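Local atomic coordinates of xylosidase (Xanthomonas axonopodis pv. citri, PDB entry 6XN2), a protein that probably hydrolyses beta-linked xylose units of xylo-oligosaccharides, as expected of a glycoside hydrolase family 43 enzyme, and binds xylose residues. Residues Trp260-Ala265 with Gln316-Phe321; Arg197-Ala202 with Gly216-Arg221; Ala135-Ala138 with Phe142-Gly145; Gly127-Tyr132 with Gly154-Glu159; Ala123-Lys128 with Gly179-Tyr184. All coordinates share one frame; numbering follows the deposited sequence.

Interaction 1: residues Trp260-Ala265 with Gln316-Phe321; sequences WVHQHA and QQWYLF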
# COMPACT_ATOMS: atom_id res chain seq x y z
N TRP A 260 -1.79 -3.02 4.34
CA TRP A 260 -3.15 -2.56 4.12
C TRP A 260 -4.02 -3.32 5.09
O TRP A 260 -3.79 -4.50 5.33
CB TRP A 260 -3.61 -2.80 2.67
CG TRP A 260 -5.02 -2.33 2.38
CD1 TRP A 260 -6.17 -3.06 2.53
CD2 TRP A 260 -5.42 -1.04 1.89
NE1 TRP A 260 -7.26 -2.30 2.17
CE2 TRP A 260 -6.83 -1.06 1.77
CE3 TRP A 260 -4.73 0.12 1.53
CZ2 TRP A 260 -7.56 0.04 1.31
CZ3 TRP A 260 -5.46 1.22 1.08
CH2 TRP A 260 -6.86 1.17 0.97
N VAL A 261 -5.01 -2.64 5.66
CA VAL A 261 -5.92 -3.31 6.58
C VAL A 261 -7.36 -3.04 6.17
O VAL A 261 -7.73 -1.90 5.88
CB VAL A 261 -5.70 -2.87 8.05
CG1 VAL A 261 -6.71 -3.55 8.98
CG2 VAL A 261 -4.28 -3.20 8.50
N HIS A 262 -8.17 -4.09 6.12
CA HIS A 262 -9.60 -3.90 5.92
C HIS A 262 -10.39 -4.73 6.94
O HIS A 262 -9.88 -5.71 7.50
CB HIS A 262 -10.00 -4.23 4.47
CG HIS A 262 -10.08 -5.70 4.17
ND1 HIS A 262 -9.00 -6.42 3.70
CD2 HIS A 262 -11.11 -6.57 4.24
CE1 HIS A 262 -9.36 -7.67 3.51
NE2 HIS A 262 -10.64 -7.79 3.83
N GLN A 263 -11.62 -4.33 7.17
CA GLN A 263 -12.48 -5.01 8.08
C GLN A 263 -13.52 -5.83 7.35
O GLN A 263 -14.11 -5.39 6.43
CB GLN A 263 -13.20 -4.02 8.99
CG GLN A 263 -12.36 -3.44 10.08
CD GLN A 263 -13.14 -2.54 11.01
OE1 GLN A 263 -13.38 -1.44 10.71
NE2 GLN A 263 -13.51 -3.06 12.14
N HIS A 264 -13.74 -7.03 7.83
CA HIS A 264 -14.72 -7.90 7.27
C HIS A 264 -15.07 -8.95 8.28
O HIS A 264 -14.21 -9.49 8.92
CB HIS A 264 -14.18 -8.57 6.04
CG HIS A 264 -15.06 -9.63 5.50
ND1 HIS A 264 -16.22 -9.35 4.83
CD2 HIS A 264 -15.00 -10.97 5.60
CE1 HIS A 264 -16.81 -10.47 4.50
NE2 HIS A 264 -16.09 -11.47 4.95
N ALA A 265 -16.36 -9.20 8.43
CA ALA A 265 -16.86 -10.21 9.32
C ALA A 265 -16.32 -10.18 10.73
O ALA A 265 -16.03 -11.19 11.29
CB ALA A 265 -16.64 -11.58 8.72
N GLN A 316 -21.67 -4.02 -4.43
CA GLN A 316 -21.83 -5.46 -4.29
C GLN A 316 -20.56 -6.29 -4.38
O GLN A 316 -20.62 -7.50 -4.43
CB GLN A 316 -22.80 -5.96 -5.36
CG GLN A 316 -24.19 -5.39 -5.18
CD GLN A 316 -25.16 -5.73 -6.28
OE1 GLN A 316 -25.30 -5.02 -7.24
NE2 GLN A 316 -25.86 -6.81 -6.11
N GLN A 317 -19.41 -5.67 -4.32
CA GLN A 317 -18.18 -6.41 -4.60
C GLN A 317 -16.95 -5.89 -3.86
O GLN A 317 -16.70 -4.69 -3.84
CB GLN A 317 -17.91 -6.37 -6.11
CG GLN A 317 -16.71 -7.17 -6.55
CD GLN A 317 -16.88 -8.64 -6.31
OE1 GLN A 317 -17.85 -9.25 -6.79
NE2 GLN A 317 -15.96 -9.24 -5.56
N TRP A 318 -16.19 -6.81 -3.25
CA TRP A 318 -14.84 -6.48 -2.80
C TRP A 318 -13.90 -6.55 -3.99
O TRP A 318 -14.01 -7.44 -4.83
CB TRP A 318 -14.34 -7.44 -1.72
CG TRP A 318 -14.89 -7.24 -0.36
CD1 TRP A 318 -15.94 -7.90 0.20
CD2 TRP A 318 -14.41 -6.34 0.64
NE1 TRP A 318 -16.15 -7.47 1.48
CE2 TRP A 318 -15.22 -6.51 1.78
CE3 TRP A 318 -13.36 -5.41 0.69
CZ2 TRP A 318 -15.03 -5.77 2.95
CZ3 TRP A 318 -13.18 -4.68 1.85
CH2 TRP A 318 -14.00 -4.87 2.97
N TYR A 319 -12.92 -5.68 -4.01
CA TYR A 319 -11.95 -5.73 -5.06
C TYR A 319 -10.55 -5.69 -4.54
O TYR A 319 -10.30 -5.12 -3.54
CB TYR A 319 -12.09 -4.54 -5.98
CG TYR A 319 -13.36 -4.44 -6.73
CD1 TYR A 319 -13.51 -5.04 -7.94
CD2 TYR A 319 -14.38 -3.71 -6.24
CE1 TYR A 319 -14.67 -4.93 -8.63
CE2 TYR A 319 -15.56 -3.60 -6.92
CZ TYR A 319 -15.70 -4.21 -8.12
OH TYR A 319 -16.86 -4.08 -8.77
N LEU A 320 -9.67 -6.37 -5.25
CA LEU A 320 -8.24 -6.23 -5.07
C LEU A 320 -7.73 -5.24 -6.11
O LEU A 320 -7.95 -5.43 -7.32
CB LEU A 320 -7.52 -7.58 -5.23
CG LEU A 320 -5.99 -7.47 -5.20
CD1 LEU A 320 -5.55 -7.12 -3.79
CD2 LEU A 320 -5.27 -8.73 -5.69
N PHE A 321 -7.08 -4.18 -5.66
CA PHE A 321 -6.39 -3.27 -6.56
C PHE A 321 -4.91 -3.56 -6.46
O PHE A 321 -4.38 -3.70 -5.37
CB PHE A 321 -6.68 -1.81 -6.21
CG PHE A 321 -8.09 -1.40 -6.48
CD1 PHE A 321 -9.11 -1.77 -5.62
CD2 PHE A 321 -8.40 -0.65 -7.60
CE1 PHE A 321 -10.42 -1.39 -5.87
CE2 PHE A 321 -9.71 -0.27 -7.85
CZ PHE A 321 -10.72 -0.64 -6.98
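An aromatic cluster of His262, His264 and Trp318 bridges two blades of the beta-propeller, with the indole of strand 317-324 reaching across to strand 257-264. The two strand segments run almost antiparallel, yet their axes stay 11.3 Å apart, so no backbone pairing forms and the indole does the spanning. His262 meets the benzo end of the indole, with its NE2 over one face; the closest contact is His262 CD2 to Trp318 CH2 at 3.6 Å, and His262 CG is 4.0 Å from Trp318 CZ3. The imidazole is tilted 50° to the six-membered ring, an oblique meeting rather than a stack. A chi1 of 76° places CG of His262 between backbone N and carbonyl carbon and turns the ring toward the indole. In the five-bladed beta-propeller of family 43 these strands belong to neighbouring blades; Trp318 also meets backbone, the carbonyl O of Gln263 lying 3.5 Å from Trp318 CH2. Farther along the indole, His264 ND1 stands 3.8 Å from Trp318 NE1, with the imidazole nearly perpendicular to the five-membered ring. His344 completes the cluster; it is hydrogen-bonded to NE2 of His262, stacks on His264 and meets Trp318 edge-to-face. Tyr269 stacks on His262 from the adjoining strand 267-273, while ND1 of His264 binds a di(hydroxyethyl)ether molecule, probably from the crystallisation liquor.

Interaction 2: residues Arg197-Ala202 with Gly216-Arg221; sequences RDNAYA and GPRVAR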
# COMPACT_ATOMS: atom_id res chain seq x y z
N ARG A 197 14.04 1.00 15.62
CA ARG A 197 13.56 0.16 16.69
C ARG A 197 12.88 1.11 17.65
O ARG A 197 13.41 2.10 17.94
CB ARG A 197 14.66 -0.59 17.40
CG ARG A 197 15.45 -1.52 16.54
CD ARG A 197 14.65 -2.64 16.01
NE ARG A 197 15.48 -3.66 15.42
CZ ARG A 197 15.92 -3.61 14.20
NH1 ARG A 197 15.61 -2.62 13.43
NH2 ARG A 197 16.68 -4.56 13.76
N ASP A 198 11.70 0.76 18.08
CA ASP A 198 10.93 1.55 18.99
C ASP A 198 10.83 3.00 18.55
O ASP A 198 11.10 3.83 19.37
CB ASP A 198 11.49 1.44 20.43
CG ASP A 198 11.56 0.01 20.94
OD1 ASP A 198 10.60 -0.73 20.80
OD2 ASP A 198 12.59 -0.38 21.49
N ASN A 199 10.59 3.24 17.28
CA ASN A 199 10.45 4.54 16.65
C ASN A 199 11.65 5.40 16.61
O ASN A 199 11.56 6.55 16.36
CB ASN A 199 9.30 5.34 17.22
CG ASN A 199 8.05 4.60 17.21
OD1 ASN A 199 7.69 4.02 16.23
ND2 ASN A 199 7.38 4.58 18.33
N ALA A 200 12.80 4.84 16.86
CA ALA A 200 14.03 5.62 16.83
C ALA A 200 15.03 5.08 15.82
O ALA A 200 15.27 3.87 15.74
CB ALA A 200 14.65 5.66 18.21
N TYR A 201 15.63 5.98 15.07
CA TYR A 201 16.61 5.68 14.03
C TYR A 201 18.03 5.42 14.53
O TYR A 201 18.49 6.06 15.40
CB TYR A 201 16.68 6.82 13.00
CG TYR A 201 17.78 6.71 11.98
CD1 TYR A 201 17.62 5.94 10.86
CD2 TYR A 201 19.03 7.20 12.23
CE1 TYR A 201 18.64 5.77 9.97
CE2 TYR A 201 20.06 7.03 11.35
CZ TYR A 201 19.85 6.31 10.22
OH TYR A 201 20.84 6.12 9.34
N ALA A 202 18.66 4.41 13.98
CA ALA A 202 20.09 4.22 14.21
C ALA A 202 20.74 3.73 12.94
O ALA A 202 20.21 2.84 12.26
CB ALA A 202 20.33 3.24 15.35
N GLY A 216 7.86 -6.02 11.63
CA GLY A 216 6.50 -5.86 11.19
C GLY A 216 6.22 -4.40 10.86
O GLY A 216 7.04 -3.53 11.14
N PRO A 217 5.06 -4.13 10.25
CA PRO A 217 4.69 -2.73 10.00
C PRO A 217 4.45 -1.99 11.31
O PRO A 217 4.35 -2.62 12.36
CB PRO A 217 3.41 -2.85 9.16
CG PRO A 217 2.81 -4.17 9.59
CD PRO A 217 3.99 -5.07 9.88
N ARG A 218 4.29 -0.70 11.25
CA ARG A 218 3.99 0.08 12.41
C ARG A 218 2.52 0.49 12.40
O ARG A 218 1.94 0.58 11.36
CB ARG A 218 4.85 1.30 12.42
CG ARG A 218 6.31 1.00 12.25
CD ARG A 218 6.83 0.12 13.35
NE ARG A 218 6.76 0.75 14.65
CZ ARG A 218 7.36 0.29 15.73
NH1 ARG A 218 8.07 -0.79 15.65
NH2 ARG A 218 7.25 0.91 16.86
N VAL A 219 1.94 0.70 13.56
CA VAL A 219 0.57 1.13 13.63
C VAL A 219 0.41 2.19 14.70
O VAL A 219 1.00 2.12 15.71
CB VAL A 219 -0.40 -0.02 13.89
CG1 VAL A 219 -0.09 -0.72 15.18
CG2 VAL A 219 -1.84 0.42 13.84
N ALA A 220 -0.35 3.22 14.41
CA ALA A 220 -0.61 4.26 15.36
C ALA A 220 -1.96 4.88 15.12
O ALA A 220 -2.28 5.24 14.04
CB ALA A 220 0.44 5.31 15.28
N ARG A 221 -2.74 5.00 16.17
CA ARG A 221 -4.02 5.65 16.04
C ARG A 221 -3.78 7.11 15.71
O ARG A 221 -2.89 7.74 16.20
CB ARG A 221 -4.87 5.53 17.31
CG ARG A 221 -6.26 6.10 17.16
CD ARG A 221 -7.13 5.96 18.37
NE ARG A 221 -6.72 6.81 19.47
CZ ARG A 221 -7.05 8.09 19.60
NH1 ARG A 221 -7.77 8.71 18.68
NH2 ARG A 221 -6.61 8.77 20.64
O HOH W 1 10.32 -1.84 17.47
O HOH W 2 8.06 -0.23 19.44
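Asn199 and Arg218 meet with their flat ends almost at right angles, the amide plane standing 84° from the guanidinium plane. The arginine sends NH2 to Asn199 OD1 at 3.2 Å, but the N-H...O angle is only 121°, so this direct bond is weak. OD1 approaches the guanidinium obliquely and also stays 3.7 Å from Arg218 NE. Bends at chi2 and chi3 of Arg218, both near -60°, curl the chain and bring the guanidinium to the 197-200 turn. That turn is of type I', closed by the paired backbone groups of Arg197 and Ala200, with Asp198 and Asn199 at its two corners. Two waters add to the weak direct bond. One molecule accepts from Arg218 NH1 at 3.1 Å and from the backbone N of Asp198 at 3.0 Å. A second lies in the guanidinium plane, accepting from Arg218 NH2 at 2.9 Å and donating to Asp198 OD1 at the same length. The carboxylate and guanidinium are linked through this water, Asp198 OD1 and Arg218 NH2 being 5.4 Å apart and not in direct contact. Stronger partners lie outside: Asn199 OD1 is hydrogen-bonded to Tyr167 OH and Ser233 OG, and Arg218 NE to the same serine hydroxyl. The turn, part of the two-stranded 196-201 hairpin, is in this way tied to strand 218-221, which runs between strands 181-185 and 234-239 in its sheet.

Interaction 3: residues Ala135-Ala138 with Phe142-Gly145; sequences AKRA and FQIG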
# COMPACT_ATOMS: atom_id res chain seq x y z
N ALA A 135 7.72 10.51 1.52
CA ALA A 135 8.69 11.18 0.67
C ALA A 135 10.02 11.24 1.39
O ALA A 135 10.09 11.02 2.60
CB ALA A 135 8.21 12.58 0.28
N LYS A 136 11.07 11.55 0.65
CA LYS A 136 12.42 11.54 1.18
C LYS A 136 12.90 12.97 1.44
O LYS A 136 12.80 13.83 0.57
CB LYS A 136 13.35 10.82 0.20
CG LYS A 136 14.71 10.50 0.76
CD LYS A 136 15.48 9.58 -0.18
CE LYS A 136 15.18 8.12 0.12
NZ LYS A 136 15.70 7.25 -0.98
N ARG A 137 13.47 13.19 2.61
CA ARG A 137 14.03 14.47 2.95
C ARG A 137 15.33 14.67 2.22
O ARG A 137 15.92 13.74 1.73
CB ARG A 137 14.33 14.56 4.44
CG ARG A 137 13.16 14.35 5.35
CD ARG A 137 13.42 14.64 6.80
NE ARG A 137 14.68 14.12 7.27
CZ ARG A 137 14.83 13.37 8.35
NH1 ARG A 137 13.79 13.02 9.05
NH2 ARG A 137 16.02 12.94 8.72
N ALA A 138 15.81 15.90 2.20
CA ALA A 138 17.07 16.17 1.53
C ALA A 138 18.20 15.29 2.06
O ALA A 138 19.11 14.94 1.32
CB ALA A 138 17.44 17.63 1.66
N PHE A 142 13.39 8.81 4.54
CA PHE A 142 11.94 8.79 4.29
C PHE A 142 11.16 9.18 5.54
O PHE A 142 11.50 8.78 6.65
CB PHE A 142 11.47 7.41 3.83
CG PHE A 142 11.58 7.18 2.34
CD1 PHE A 142 10.87 7.97 1.44
CD2 PHE A 142 12.36 6.15 1.84
CE1 PHE A 142 10.96 7.75 0.08
CE2 PHE A 142 12.44 5.92 0.49
CZ PHE A 142 11.74 6.72 -0.39
N GLN A 143 10.05 9.84 5.35
CA GLN A 143 9.09 10.17 6.38
C GLN A 143 7.72 10.26 5.70
O GLN A 143 7.60 10.25 4.53
CB GLN A 143 9.43 11.45 7.14
CG GLN A 143 10.28 11.27 8.36
CD GLN A 143 10.27 12.47 9.27
OE1 GLN A 143 11.04 13.34 9.13
NE2 GLN A 143 9.38 12.48 10.20
N ILE A 144 6.70 10.34 6.49
CA ILE A 144 5.35 10.37 5.97
C ILE A 144 4.75 11.73 6.25
O ILE A 144 4.72 12.17 7.40
CB ILE A 144 4.50 9.25 6.57
CG1 ILE A 144 5.03 7.91 6.08
CG2 ILE A 144 3.03 9.43 6.18
CD1 ILE A 144 4.44 6.75 6.78
N GLY A 145 4.32 12.41 5.20
CA GLY A 145 3.66 13.69 5.34
C GLY A 145 2.18 13.57 5.04
O GLY A 145 1.71 12.52 4.60
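Ala135 and Gln143 form an antiparallel hydrogen-bonded pair near the turn of a beta hairpin, each satisfying the other's backbone groups. Ala135 N donates to Gln143 O and Gln143 N to Ala135 O, both at 3.0 Å and both nearly straight. The same Ala135 carbonyl takes a CA-H...O contact from Phe142 CA at 3.4 Å. On the side of the sheet carrying Ala135 and Gln143, Arg137 NH1 donates to Gln143 OE1 at 2.8 Å. The amide oxygen lies in the guanidinium plane, while the donor stands 42° above the carbonyl plane and meets no lone pair squarely; the two flat groups are 88° apart. Gln143 spends its other amide atom, NE2, on the carbonyl of Thr166, and Arg137 holds a salt bridge to Asp139 through NH2. The neighbouring pair, Lys136 and Phe142, is non-hydrogen-bonded. A bend at chi3 (-87°) brings Lys136 CE over one face of the Phe142 ring, 3.8 Å from its centroid, as a CH-pi contact. The ammonium beyond it is bonded to Gln116 OE1, and Phe142 N is served by Gln192 OE1. Strands 128-136 and 142-149 are the middle pair of a four-stranded propeller blade. At this end of the hairpin Phe142 backs on Trp118 and Ile169 of the xylose pocket, its side chain about 7 Å from the bound sugar between nearest atoms.

Interaction 4: residues Gly127-Tyr132 with Gly154-Glu159; sequences GKTYLY and GPFVAE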
# COMPACT_ATOMS: atom_id res chain seq x y z
N GLY A 127 -15.45 16.32 6.87
CA GLY A 127 -15.64 16.94 5.57
C GLY A 127 -14.35 17.21 4.82
O GLY A 127 -14.37 17.70 3.69
N LYS A 128 -13.23 16.88 5.44
CA LYS A 128 -11.92 17.06 4.83
C LYS A 128 -11.44 15.74 4.27
O LYS A 128 -11.85 14.68 4.73
CB LYS A 128 -10.90 17.58 5.85
CG LYS A 128 -11.34 18.85 6.58
CD LYS A 128 -11.23 20.06 5.67
CE LYS A 128 -11.81 21.29 6.35
NZ LYS A 128 -11.62 22.53 5.52
N THR A 129 -10.54 15.79 3.31
CA THR A 129 -9.89 14.62 2.78
C THR A 129 -8.41 14.82 3.02
O THR A 129 -7.89 15.86 2.78
CB THR A 129 -10.13 14.41 1.28
OG1 THR A 129 -11.51 14.35 1.01
CG2 THR A 129 -9.50 13.13 0.80
N TYR A 130 -7.76 13.80 3.52
CA TYR A 130 -6.36 13.88 3.81
C TYR A 130 -5.57 12.94 2.92
O TYR A 130 -5.93 11.85 2.79
CB TYR A 130 -6.10 13.54 5.27
CG TYR A 130 -6.84 14.43 6.21
CD1 TYR A 130 -8.10 14.15 6.59
CD2 TYR A 130 -6.27 15.56 6.70
CE1 TYR A 130 -8.79 14.97 7.45
CE2 TYR A 130 -6.96 16.39 7.55
CZ TYR A 130 -8.21 16.08 7.91
OH TYR A 130 -8.89 16.88 8.74
N LEU A 131 -4.50 13.42 2.32
CA LEU A 131 -3.64 12.62 1.48
C LEU A 131 -2.37 12.31 2.22
O LEU A 131 -1.63 13.17 2.50
CB LEU A 131 -3.36 13.30 0.15
CG LEU A 131 -2.55 12.55 -0.90
CD1 LEU A 131 -3.22 11.27 -1.27
CD2 LEU A 131 -2.36 13.37 -2.14
N TYR A 132 -2.16 11.06 2.59
CA TYR A 132 -0.96 10.63 3.30
C TYR A 132 0.06 10.11 2.30
O TYR A 132 -0.29 9.31 1.44
CB TYR A 132 -1.29 9.55 4.33
CG TYR A 132 -2.27 10.03 5.36
CD1 TYR A 132 -3.63 10.04 5.10
CD2 TYR A 132 -1.82 10.49 6.60
CE1 TYR A 132 -4.53 10.49 6.05
CE2 TYR A 132 -2.71 10.95 7.55
CZ TYR A 132 -4.06 10.95 7.27
OH TYR A 132 -4.95 11.40 8.21
N GLY A 154 -9.17 16.70 -4.36
CA GLY A 154 -8.31 17.75 -4.05
C GLY A 154 -8.64 19.08 -4.65
O GLY A 154 -9.77 19.34 -4.95
N PRO A 155 -7.65 19.93 -4.81
CA PRO A 155 -6.21 19.81 -4.58
C PRO A 155 -5.86 19.83 -3.10
O PRO A 155 -6.64 20.25 -2.32
CB PRO A 155 -5.69 21.04 -5.24
CG PRO A 155 -6.75 22.03 -4.96
CD PRO A 155 -8.01 21.30 -5.15
N PHE A 156 -4.73 19.25 -2.76
CA PHE A 156 -4.34 19.13 -1.40
C PHE A 156 -3.21 20.06 -1.08
O PHE A 156 -2.32 20.20 -1.86
CB PHE A 156 -3.93 17.69 -1.11
CG PHE A 156 -4.99 16.69 -1.37
CD1 PHE A 156 -5.12 16.12 -2.61
CD2 PHE A 156 -5.87 16.33 -0.41
CE1 PHE A 156 -6.11 15.22 -2.86
CE2 PHE A 156 -6.85 15.44 -0.65
CZ PHE A 156 -6.98 14.88 -1.87
N VAL A 157 -3.29 20.71 0.06
CA VAL A 157 -2.26 21.58 0.51
C VAL A 157 -1.46 20.79 1.52
O VAL A 157 -1.96 20.46 2.54
CB VAL A 157 -2.85 22.82 1.14
CG1 VAL A 157 -1.76 23.72 1.61
CG2 VAL A 157 -3.71 23.53 0.15
N ALA A 158 -0.21 20.53 1.19
CA ALA A 158 0.66 19.72 2.06
C ALA A 158 1.09 20.52 3.28
O ALA A 158 1.29 21.68 3.17
CB ALA A 158 1.85 19.25 1.29
N GLU A 159 1.24 19.83 4.40
CA GLU A 159 1.75 20.43 5.60
C GLU A 159 3.24 20.69 5.39
O GLU A 159 3.90 19.98 4.70
CB GLU A 159 1.56 19.52 6.79
CG GLU A 159 0.12 19.33 7.20
CD GLU A 159 -0.50 20.56 7.82
OE1 GLU A 159 0.20 21.24 8.55
OE2 GLU A 159 -1.68 20.84 7.58
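Phe156 lays its ring against Leu131 and Thr129, and this is the dense half of a largely apolar contact without hydrogen bonds across it. Leu131 CB stands over the centre of one ring face, 4.0 Å from the centroid and 12° off the normal, a CH-pi contact. Gly154 CA covers the opposite face from within the same segment, nearer the rim, so the ring is sandwiched. With CG anti to the backbone N (chi1 -176°), Leu131 also carries CD2 to within 3.9 Å of Phe156 CD1. The far end of the ring meets Thr129: its carbonyl O lies in the ring plane, 3.6 Å from Phe156 CE2, and Thr129 CG2 is 3.8 Å from that carbon. OG1 of this threonine is bonded to NE2 of Gln124. The looser part is formed by the side chains flanking the ring: Pro155, after a cis peptide bond, and Val157 are exposed and do not touch segment 127-132. Strands 128-136 and 157-158 are not direct neighbours in the blade; 142-149 runs between them, and Phe156 packs on Ala147 of that strand. Val104 of strand 99-106, in the preceding blade, packs on both Leu131 and Phe156.

Interaction 5: residues Ala123-Lys128 with Gly179-Tyr184; sequences AQRNGK and GAHYLY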
# COMPACT_ATOMS: atom_id res chain seq x y z
N ALA A 123 -7.70 9.50 3.51
CA ALA A 123 -8.71 9.32 4.54
C ALA A 123 -9.64 10.53 4.56
O ALA A 123 -9.28 11.61 4.08
CB ALA A 123 -8.07 9.12 5.91
N GLN A 124 -10.83 10.35 5.12
CA GLN A 124 -11.75 11.46 5.29
C GLN A 124 -12.20 11.58 6.74
O GLN A 124 -12.39 10.58 7.43
CB GLN A 124 -12.97 11.31 4.38
CG GLN A 124 -12.67 11.46 2.89
CD GLN A 124 -13.93 11.63 2.07
OE1 GLN A 124 -14.95 10.99 2.32
NE2 GLN A 124 -13.87 12.51 1.07
N ARG A 125 -12.41 12.82 7.15
CA ARG A 125 -12.92 13.17 8.44
C ARG A 125 -13.31 14.62 8.43
O ARG A 125 -12.68 15.41 7.83
CB ARG A 125 -11.95 12.91 9.58
CG ARG A 125 -12.62 12.59 10.90
CD ARG A 125 -11.62 12.52 12.03
NE ARG A 125 -12.14 11.93 13.24
CZ ARG A 125 -12.76 12.61 14.19
NH1 ARG A 125 -13.18 11.99 15.27
NH2 ARG A 125 -12.97 13.90 14.08
N ASN A 126 -14.40 14.92 9.09
CA ASN A 126 -14.91 16.26 9.23
C ASN A 126 -15.07 17.01 7.93
O ASN A 126 -14.85 18.16 7.88
CB ASN A 126 -14.05 17.06 10.20
CG ASN A 126 -13.86 16.37 11.52
OD1 ASN A 126 -12.81 15.87 11.84
ND2 ASN A 126 -14.89 16.37 12.31
N GLY A 127 -15.45 16.32 6.87
CA GLY A 127 -15.64 16.94 5.57
C GLY A 127 -14.35 17.21 4.82
O GLY A 127 -14.37 17.70 3.69
N LYS A 128 -13.23 16.88 5.44
CA LYS A 128 -11.92 17.06 4.83
C LYS A 128 -11.44 15.74 4.27
O LYS A 128 -11.85 14.68 4.73
CB LYS A 128 -10.90 17.58 5.85
CG LYS A 128 -11.34 18.85 6.58
CD LYS A 128 -11.23 20.06 5.67
CE LYS A 128 -11.81 21.29 6.35
NZ LYS A 128 -11.62 22.53 5.52
N GLY A 179 -15.18 4.52 14.20
CA GLY A 179 -14.91 5.93 14.13
C GLY A 179 -13.48 6.37 14.21
O GLY A 179 -13.17 7.46 13.86
N ALA A 180 -12.60 5.52 14.68
CA ALA A 180 -11.22 5.87 14.76
C ALA A 180 -10.49 5.65 13.45
O ALA A 180 -10.97 4.96 12.61
CB ALA A 180 -10.55 5.09 15.85
N HIS A 181 -9.35 6.28 13.32
CA HIS A 181 -8.50 6.12 12.17
C HIS A 181 -7.15 5.64 12.64
O HIS A 181 -6.63 6.13 13.58
CB HIS A 181 -8.35 7.38 11.36
CG HIS A 181 -9.51 7.71 10.49
ND1 HIS A 181 -10.57 8.46 10.92
CD2 HIS A 181 -9.75 7.48 9.18
CE1 HIS A 181 -11.44 8.62 9.95
NE2 HIS A 181 -10.96 8.03 8.88
N TYR A 182 -6.59 4.66 11.95
CA TYR A 182 -5.30 4.12 12.29
C TYR A 182 -4.34 4.21 11.13
O TYR A 182 -4.68 3.90 10.05
CB TYR A 182 -5.39 2.66 12.72
CG TYR A 182 -6.22 2.38 13.94
CD1 TYR A 182 -7.55 2.18 13.85
CD2 TYR A 182 -5.66 2.32 15.16
CE1 TYR A 182 -8.31 1.93 14.96
CE2 TYR A 182 -6.40 2.08 16.27
CZ TYR A 182 -7.73 1.90 16.17
OH TYR A 182 -8.47 1.63 17.27
N LEU A 183 -3.13 4.65 11.40
CA LEU A 183 -2.12 4.73 10.37
C LEU A 183 -1.18 3.53 10.46
O LEU A 183 -0.66 3.22 11.53
CB LEU A 183 -1.32 6.04 10.48
CG LEU A 183 -0.10 6.15 9.55
CD1 LEU A 183 -0.51 6.21 8.08
CD2 LEU A 183 0.76 7.35 9.95
N TYR A 184 -1.01 2.84 9.33
CA TYR A 184 -0.05 1.75 9.22
C TYR A 184 1.06 2.18 8.29
O TYR A 184 0.79 2.84 7.29
CB TYR A 184 -0.72 0.48 8.68
CG TYR A 184 -1.81 -0.06 9.57
CD1 TYR A 184 -3.11 0.45 9.48
CD2 TYR A 184 -1.56 -1.08 10.48
CE1 TYR A 184 -4.13 -0.05 10.29
CE2 TYR A 184 -2.57 -1.59 11.29
CZ TYR A 184 -3.85 -1.06 11.19
OH TYR A 184 -4.85 -1.55 11.99
O HOH W 3 -11.21 7.68 5.84
O HOH W 4 -10.86 9.49 13.64
O HOH W 5 -13.78 9.07 16.88
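Ala123 and His181 are the nearest pair by CA across strands 121-125 and 181-185, whose short segments run antiparallel at 155° with 9.6 Å between axes, too far for backbone pairing. The imidazole of His181 and ordered waters mediate the contact. His181 CD2 approaches Ala123 CB at 4.0 Å, while the Gln124 carbonyl O lies 3.3 Å from both His181 CE1 and His181 NE2. CG beside the backbone N (chi1 -77°) turns the ring toward strand 121-125, and two waters lie in its plane. One accepts from Gln124 N at 2.8 Å and bonds to His181 NE2. The other is shared by three groups: it accepts from Arg125 NE at 2.8 Å, donates to Gly179 O at 3.1 Å and bonds to His181 ND1 at 2.9 Å. Both ring nitrogens are therefore engaged through solvent. Arg125 passes its aliphatic CG near the ring, and its NH2 bonds to Asn126 OD1, which steadies the guanidinium beside the type I' turn from Arg125 to Lys128. A further water links Arg125 NH1 and Gly179 O only weakly. The contact joins the edge strand 121-125 of one propeller blade to the next blade, where strand 181-185 lies between 172-175 and 218-221; Val173 of strand 172-175 packs on both Ala123 and His181.

In the fold
Along the chain, interactions 3, 4 and 5 fall first: 3 is nested inside the loops closed by 4 and 5, which share Gly127 and Lys128 and lie about 12 Å apart between centres. All three use the four-stranded blade of residues 121-158. Interaction 5 then leads into the large mixed sheet, which spans two propeller blades and where strand 181-185 neighbours strand 218-221 of interaction 2. Interaction 1 comes last, on that sheet's outermost strand 257-264, where Val261 packs on Tyr184 between the two blades. Interactions 1 and 3 are about 29 Å apart between centres. Interactions 1 and 5 join successive blades, while 3 and 4 lie within one blade.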